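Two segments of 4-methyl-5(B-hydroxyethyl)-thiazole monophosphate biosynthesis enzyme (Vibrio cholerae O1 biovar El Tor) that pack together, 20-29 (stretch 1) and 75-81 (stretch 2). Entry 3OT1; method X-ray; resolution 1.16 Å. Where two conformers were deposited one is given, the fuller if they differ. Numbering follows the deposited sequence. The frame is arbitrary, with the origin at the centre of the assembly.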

# COMPACT_ATOMS: atom_id res chain seq x y z
N SER A 20 -7.46 -5.22 10.16
CA SER A 20 -7.03 -5.51 8.81
C SER A 20 -5.74 -4.78 8.49
O SER A 20 -5.50 -3.66 8.96
CB SER A 20 -8.09 -5.14 7.78
OG SER A 20 -9.24 -5.98 7.87
N GLU A 21 -4.91 -5.42 7.69
CA GLU A 21 -3.63 -4.84 7.25
C GLU A 21 -3.95 -3.76 6.22
O GLU A 21 -4.46 -4.04 5.13
CB GLU A 21 -2.70 -5.91 6.71
CG GLU A 21 -1.23 -5.70 7.06
CD GLU A 21 -0.68 -4.42 6.56
OE1 GLU A 21 0.25 -3.88 7.22
OE2 GLU A 21 -1.15 -3.92 5.52
N GLU A 22 -3.73 -2.51 6.62
CA GLU A 22 -4.20 -1.39 5.83
C GLU A 22 -3.45 -1.20 4.53
O GLU A 22 -4.06 -0.78 3.55
CB GLU A 22 -4.19 -0.08 6.63
CG GLU A 22 -2.90 0.23 7.37
CD GLU A 22 -2.93 -0.32 8.79
OE1 GLU A 22 -2.77 -1.54 8.94
OE2 GLU A 22 -3.14 0.46 9.74
N MSE A 23 -2.14 -1.46 4.48
CA MSE A 23 -1.45 -1.30 3.19
C MSE A 23 -1.88 -2.40 2.24
O MSE A 23 -2.05 -2.15 1.05
CB MSE A 23 0.07 -1.16 3.30
CG MSE A 23 0.87 -2.41 3.34
SE MSE A 23 2.76 -1.99 3.47
CE MSE A 23 3.54 -2.66 1.80
N GLU A 24 -2.07 -3.62 2.74
CA GLU A 24 -2.60 -4.65 1.86
C GLU A 24 -3.95 -4.24 1.29
O GLU A 24 -4.23 -4.37 0.10
CB GLU A 24 -2.73 -5.98 2.61
CG GLU A 24 -1.40 -6.56 3.04
CD GLU A 24 -1.51 -7.77 3.95
OE1 GLU A 24 -2.60 -8.33 4.13
OE2 GLU A 24 -0.43 -8.15 4.50
N THR A 25 -4.83 -3.79 2.17
CA THR A 25 -6.16 -3.37 1.78
C THR A 25 -6.12 -2.29 0.71
O THR A 25 -6.80 -2.40 -0.32
CB THR A 25 -6.95 -2.85 3.00
OG1 THR A 25 -7.06 -3.89 3.99
CG2 THR A 25 -8.35 -2.41 2.60
N VAL A 26 -5.36 -1.24 0.95
CA VAL A 26 -5.36 -0.09 0.07
C VAL A 26 -4.64 -0.41 -1.24
O VAL A 26 -5.05 0.05 -2.29
CB VAL A 26 -4.83 1.15 0.80
CG1 VAL A 26 -4.69 2.31 -0.16
CG2 VAL A 26 -5.75 1.51 1.95
N ILE A 27 -3.59 -1.22 -1.19
CA ILE A 27 -2.96 -1.68 -2.43
C ILE A 27 -3.98 -2.42 -3.29
O ILE A 27 -4.06 -2.20 -4.50
CB ILE A 27 -1.72 -2.55 -2.16
CG1 ILE A 27 -0.57 -1.70 -1.59
CG2 ILE A 27 -1.28 -3.31 -3.45
CD1 ILE A 27 0.58 -2.51 -0.98
N ILE A 28 -4.75 -3.31 -2.69
CA ILE A 28 -5.76 -4.05 -3.44
C ILE A 28 -6.77 -3.09 -4.05
O ILE A 28 -7.05 -3.16 -5.25
CB ILE A 28 -6.45 -5.10 -2.54
CG1 ILE A 28 -5.47 -6.21 -2.13
CG2 ILE A 28 -7.68 -5.68 -3.23
CD1 ILE A 28 -5.86 -7.00 -0.89
N VAL A 29 -7.35 -2.22 -3.23
CA VAL A 29 -8.40 -1.36 -3.73
C VAL A 29 -7.88 -0.44 -4.84
O VAL A 29 -8.47 -0.33 -5.90
CB VAL A 29 -9.01 -0.52 -2.58
CG1 VAL A 29 -9.95 0.53 -3.13
CG2 VAL A 29 -9.74 -1.44 -1.57
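Stretch 2 75-81: LALPGGV

Residues 22-29 form a helix that continues later in the chain, with Glu21 at its N-cap, whereas stretch 2 ends a strand (75-77) and then passes through Pro78 and Gly79 to Gly80, itself the N-cap of another helix. The two segments run in opposite directions: Ala76 lies nearest Ile28, Pro78 nearest Thr25, and Gly80 nearest Glu21. The CA-CA distance shrinks from 7.9 Å (Ile28 CA to Ala76 CA) to 5.4 Å (Thr25 CA to Pro78 CA) to 4.3 Å (Glu21 CA to Gly80 CA), so stretch 2 closes on the helix as it approaches the N-terminal end.

There the backbones join directly, Glu21 N donating to Gly79 O at 2.9 Å. Water 1 also donates to Gly79 O (2.7 Å) and is hydrogen-bonded to Ser20 OG (2.8 Å). One turn on, Glu24 OE1 accepts from Gly79 N at 2.9 Å, while Glu21 OE2 caps its own helix by accepting from Glu24 N (2.9 Å). The close approach leaves little room for side chains: a CB on Gly79 would clash with Glu24 OE1, and one on Gly80 with Glu21 N.

Pro78, the most extensively covered residue, places CB 3.3 Å from Thr25 OG1, whose hydroxyl donates to Glu21 O (2.8 Å). Farther along, the contact becomes apolar, with Ile28 CD1 4.5 Å from Pro78 CG and Ile28 CG2 4.0 Å from Ala76 CB. Leu77 points away.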

# COMPACT_ATOMS: atom_id res chain seq x y z
N LEU A 75 -14.21 -11.67 -4.81
CA LEU A 75 -14.06 -11.35 -3.40
C LEU A 75 -12.56 -11.30 -3.11
O LEU A 75 -11.85 -12.24 -3.43
CB LEU A 75 -14.72 -12.46 -2.56
CG LEU A 75 -14.64 -12.32 -1.05
CD1 LEU A 75 -15.39 -11.09 -0.52
CD2 LEU A 75 -15.14 -13.59 -0.37
N ALA A 76 -12.08 -10.21 -2.50
CA ALA A 76 -10.68 -10.05 -2.15
C ALA A 76 -10.54 -9.76 -0.66
O ALA A 76 -11.09 -8.77 -0.16
CB ALA A 76 -10.04 -8.94 -2.95
N LEU A 77 -9.83 -10.64 0.03
CA LEU A 77 -9.72 -10.59 1.48
C LEU A 77 -8.32 -10.16 1.89
O LEU A 77 -7.34 -10.88 1.69
CB LEU A 77 -10.00 -11.97 2.07
CG LEU A 77 -11.35 -12.61 1.73
CD1 LEU A 77 -11.44 -13.98 2.41
CD2 LEU A 77 -12.50 -11.74 2.18
N PRO A 78 -8.21 -8.95 2.49
CA PRO A 78 -6.93 -8.54 3.08
C PRO A 78 -6.52 -9.43 4.25
O PRO A 78 -7.35 -10.16 4.80
CB PRO A 78 -7.22 -7.11 3.56
CG PRO A 78 -8.43 -6.66 2.74
CD PRO A 78 -9.25 -7.91 2.60
N GLY A 79 -5.26 -9.32 4.63
CA GLY A 79 -4.74 -10.00 5.80
C GLY A 79 -4.65 -9.08 7.00
O GLY A 79 -5.54 -8.26 7.24
N GLY A 80 -3.58 -9.23 7.75
CA GLY A 80 -3.47 -8.70 9.11
C GLY A 80 -3.98 -9.74 10.08
O GLY A 80 -4.99 -10.39 9.80
N VAL A 81 -3.31 -9.90 11.22
CA VAL A 81 -3.67 -10.97 12.13
C VAL A 81 -5.03 -10.71 12.79
O VAL A 81 -5.94 -11.57 12.77
CB VAL A 81 -2.57 -11.19 13.16
CG1 VAL A 81 -3.01 -12.22 14.19
CG2 VAL A 81 -1.29 -11.65 12.47
O HOH W 1 -8.26 -8.50 7.35